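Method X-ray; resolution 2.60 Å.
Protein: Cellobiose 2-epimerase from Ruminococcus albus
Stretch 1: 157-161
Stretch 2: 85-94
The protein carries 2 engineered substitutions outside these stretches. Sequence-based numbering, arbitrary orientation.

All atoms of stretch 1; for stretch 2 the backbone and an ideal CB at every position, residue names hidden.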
# COMPACT_ATOMS: atom_id res chain seq x y z
N ASP A 157 -0.25 -21.88 -4.99
CA ASP A 157 -1.33 -22.47 -4.22
C ASP A 157 -0.87 -22.66 -2.78
O ASP A 157 0.29 -22.40 -2.46
CB ASP A 157 -1.87 -23.77 -4.83
CG ASP A 157 -0.87 -24.92 -4.81
OD1 ASP A 157 0.18 -24.85 -4.13
OD2 ASP A 157 -1.15 -25.93 -5.49
N ARG A 158 -1.79 -23.09 -1.91
CA ARG A 158 -1.47 -23.22 -0.50
C ARG A 158 -0.15 -23.94 -0.26
O ARG A 158 0.64 -23.55 0.59
CB ARG A 158 -2.59 -23.94 0.25
CG ARG A 158 -2.28 -24.03 1.70
CD ARG A 158 -3.25 -24.90 2.41
NE ARG A 158 -2.90 -24.90 3.82
CZ ARG A 158 -3.35 -25.77 4.71
NH1 ARG A 158 -4.17 -26.74 4.33
NH2 ARG A 158 -2.97 -25.67 5.97
N GLN A 159 0.08 -24.97 -1.06
CA GLN A 159 1.23 -25.85 -0.94
C GLN A 159 2.46 -25.34 -1.70
O GLN A 159 3.41 -26.08 -1.92
CB GLN A 159 0.86 -27.26 -1.42
CG GLN A 159 -0.36 -27.85 -0.72
CD GLN A 159 -1.59 -28.05 -1.64
OE1 GLN A 159 -1.71 -29.08 -2.32
NE2 GLN A 159 -2.50 -27.07 -1.64
N TRP A 160 2.45 -24.07 -2.12
CA TRP A 160 3.63 -23.45 -2.75
C TRP A 160 3.97 -23.98 -4.15
O TRP A 160 5.10 -23.82 -4.61
CB TRP A 160 4.88 -23.55 -1.88
CG TRP A 160 4.77 -22.93 -0.51
CD1 TRP A 160 4.82 -23.60 0.69
CD2 TRP A 160 4.62 -21.54 -0.18
NE1 TRP A 160 4.70 -22.71 1.73
CE2 TRP A 160 4.58 -21.45 1.23
CE3 TRP A 160 4.51 -20.37 -0.94
CZ2 TRP A 160 4.45 -20.23 1.90
CZ3 TRP A 160 4.38 -19.17 -0.28
CH2 TRP A 160 4.35 -19.10 1.13
N ARG A 161 3.01 -24.61 -4.82
CA ARG A 161 3.19 -24.96 -6.22
C ARG A 161 2.77 -23.77 -7.08
O ARG A 161 1.71 -23.16 -6.85
CB ARG A 161 2.38 -26.20 -6.59
CG ARG A 161 2.74 -27.42 -5.73
CD ARG A 161 1.76 -28.58 -5.92
NE ARG A 161 0.42 -28.26 -5.46
CZ ARG A 161 -0.52 -29.16 -5.23
NH1 ARG A 161 -0.27 -30.45 -5.41
NH2 ARG A 161 -1.73 -28.78 -4.80
N UNK A 85 -3.27 -16.98 9.04
CA UNK A 85 -1.93 -17.50 8.91
C UNK A 85 -1.96 -19.02 8.70
O UNK A 85 -2.66 -19.74 9.41
CB UNK A 85 -1.10 -17.14 10.14
N UNK A 86 -1.23 -19.48 7.69
CA UNK A 86 -1.08 -20.91 7.45
C UNK A 86 0.15 -21.37 8.23
O UNK A 86 1.27 -21.25 7.77
CB UNK A 86 -0.95 -21.22 5.96
N UNK A 87 -0.08 -21.91 9.43
CA UNK A 87 1.01 -22.28 10.31
C UNK A 87 1.69 -23.53 9.80
O UNK A 87 2.89 -23.71 10.00
CB UNK A 87 0.51 -22.49 11.74
N UNK A 88 0.91 -24.36 9.12
CA UNK A 88 1.40 -25.63 8.60
C UNK A 88 2.32 -25.48 7.36
O UNK A 88 3.43 -26.01 7.34
CB UNK A 88 0.20 -26.52 8.25
N UNK A 89 1.89 -24.74 6.34
CA UNK A 89 2.72 -24.56 5.15
C UNK A 89 3.48 -23.24 5.17
O UNK A 89 4.47 -23.09 4.47
CB UNK A 89 1.85 -24.64 3.89
N UNK A 90 3.01 -22.28 5.97
CA UNK A 90 3.59 -20.95 5.95
C UNK A 90 2.77 -19.89 5.22
O UNK A 90 1.81 -20.19 4.52
CB UNK A 90 4.98 -21.03 5.31
N UNK A 91 3.15 -18.63 5.39
CA UNK A 91 2.44 -17.54 4.75
C UNK A 91 1.04 -17.28 5.30
O UNK A 91 0.67 -17.74 6.40
CB UNK A 91 2.34 -17.82 3.25
N UNK A 92 0.27 -16.53 4.53
CA UNK A 92 -1.10 -16.21 4.88
C UNK A 92 -2.00 -16.53 3.70
O UNK A 92 -1.55 -16.49 2.56
CB UNK A 92 -1.24 -14.74 5.29
N UNK A 93 -3.27 -16.84 3.96
CA UNK A 93 -4.21 -17.13 2.88
C UNK A 93 -4.62 -15.85 2.14
O UNK A 93 -4.20 -14.75 2.49
CB UNK A 93 -5.45 -17.84 3.43
N UNK A 94 -5.44 -16.00 1.10
CA UNK A 94 -5.88 -14.86 0.31
C UNK A 94 -7.23 -14.30 0.79
O UNK A 94 -7.41 -13.09 0.90
CB UNK A 94 -5.98 -15.26 -1.16

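Stretch 1 turns at Asp157 to Trp160, a type I beta turn, and offers stretch 2 an extended arginine, Arg158, and the indole of Trp160.

At position 85 the ideal CB has nothing of stretch 1 within 5.5 Å. Many side chains would suit; the residue is Ile85, which makes no contact here.

Position 86 points its CB toward stretch 1, and that ideal CB lies 4.7 Å from Arg158 NE. A short acid suits a guanidinium at this range; a neutral acceptor such as asparagine could also fit. The residue is Asp86. Its carboxylate meets the guanidinium edge with two hydrogen bonds, Arg158 NE to Asp86 OD2 at 2.6 Å and Arg158 NH2 to Asp86 OD1 at 3.1 Å. Both are nearly straight, as expected of a two-pronged salt bridge. OD1 of Asp86 also accepts the backbone N of position 89 at 3.0 Å, so the same side chain braces its own loop.

Position 87 points away, so stretch 1 sets no preference. It is Tyr87.

At position 88 CA-to-CB runs sideways, with the ideal CB 4.0 Å from Arg158 NH2. A polar or acidic chain would suit the positive charge. Glu88 supplies a second, longer salt bridge, Arg158 NH2 to Glu88 OE1 at 3.4 Å.

Position 89 points toward the turn; its ideal CB is 3.7 Å from Arg158 O and 4.1 Å from Trp160 NE1. A broad side chain could cover the turn, whether aromatic or long and aliphatic. In Tyr89 the ring lies with one face over Gln159 CA, and Gln159 CG makes an off-centre CH-pi contact. Tyr89 CD2 sits over one face of the guanidinium, 3.3 Å from Arg158 NE. The backbone contributes too: Trp160 NE1 donates to Tyr89 O at 2.8 Å, at the edge of the indole and near its plane.

Position 90 has phi 104° and psi 168°. A CB would be jammed against the preceding carbonyl O, which calls for glycine, and would lie 3.5 Å from Trp160 CZ2. It is Gly90.

Position 91 has positive phi, 69°, favouring glycine. An ideal CB would be only 3.2 Å from Trp160 CH2, a tight approach. Gly91 leaves the indole room, and its O accepts the backbone N of Asp86 at 2.9 Å.

Position 92 points away and is unconstrained by stretch 1. It is Val92.

Position 93 runs sideways, its ideal CB beyond 5.5 Å. Only a long side chain could reach Arg158. Tyr93 does, bringing OH to 3.6 Å from Arg158 NH2, with its ring edge facing NE.

Position 94 is out of reach, leaving the choice open; it is Trp94.

Stretch 2 (85-94) IDYEYGGVYW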
# COMPACT_ATOMS: atom_id res chain seq x y z
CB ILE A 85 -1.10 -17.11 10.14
CG1 ILE A 85 -0.69 -15.64 10.01
CG2 ILE A 85 0.10 -18.00 10.29
CD1 ILE A 85 -0.01 -15.06 11.21
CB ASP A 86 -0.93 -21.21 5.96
CG ASP A 86 -0.98 -22.70 5.66
OD1 ASP A 86 -0.81 -23.50 6.61
OD2 ASP A 86 -1.17 -23.08 4.48
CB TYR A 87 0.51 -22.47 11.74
CG TYR A 87 0.20 -21.15 12.42
CD1 TYR A 87 1.23 -20.29 12.82
CD2 TYR A 87 -1.12 -20.75 12.64
CE1 TYR A 87 0.95 -19.08 13.43
CE2 TYR A 87 -1.40 -19.53 13.25
CZ TYR A 87 -0.37 -18.70 13.64
OH TYR A 87 -0.66 -17.49 14.25
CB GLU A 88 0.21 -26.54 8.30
CG GLU A 88 0.59 -27.85 7.65
CD GLU A 88 -0.61 -28.73 7.35
OE1 GLU A 88 -1.75 -28.32 7.73
OE2 GLU A 88 -0.42 -29.82 6.74
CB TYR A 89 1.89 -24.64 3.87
CG TYR A 89 1.34 -26.02 3.53
CD1 TYR A 89 2.10 -26.95 2.82
CD2 TYR A 89 0.05 -26.40 3.91
CE1 TYR A 89 1.61 -28.21 2.50
CE2 TYR A 89 -0.45 -27.65 3.60
CZ TYR A 89 0.33 -28.56 2.90
OH TYR A 89 -0.16 -29.82 2.58
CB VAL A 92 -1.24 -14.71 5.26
CG1 VAL A 92 -0.30 -14.38 6.40
CG2 VAL A 92 -0.92 -13.83 4.06
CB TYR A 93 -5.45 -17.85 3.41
CG TYR A 93 -5.14 -19.05 4.26
CD1 TYR A 93 -4.58 -20.20 3.70
CD2 TYR A 93 -5.40 -19.04 5.63
CE1 TYR A 93 -4.28 -21.31 4.49
CE2 TYR A 93 -5.11 -20.14 6.42
CZ TYR A 93 -4.55 -21.27 5.85
OH TYR A 93 -4.26 -22.36 6.65
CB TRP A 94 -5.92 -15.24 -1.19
CG TRP A 94 -6.32 -14.10 -2.08
CD1 TRP A 94 -7.53 -13.89 -2.66
CD2 TRP A 94 -5.50 -12.99 -2.45
NE1 TRP A 94 -7.53 -12.72 -3.37
CE2 TRP A 94 -6.29 -12.15 -3.27
CE3 TRP A 94 -4.18 -12.62 -2.18
CZ2 TRP A 94 -5.80 -10.96 -3.81
CZ3 TRP A 94 -3.70 -11.44 -2.73
CH2 TRP A 94 -4.51 -10.63 -3.54
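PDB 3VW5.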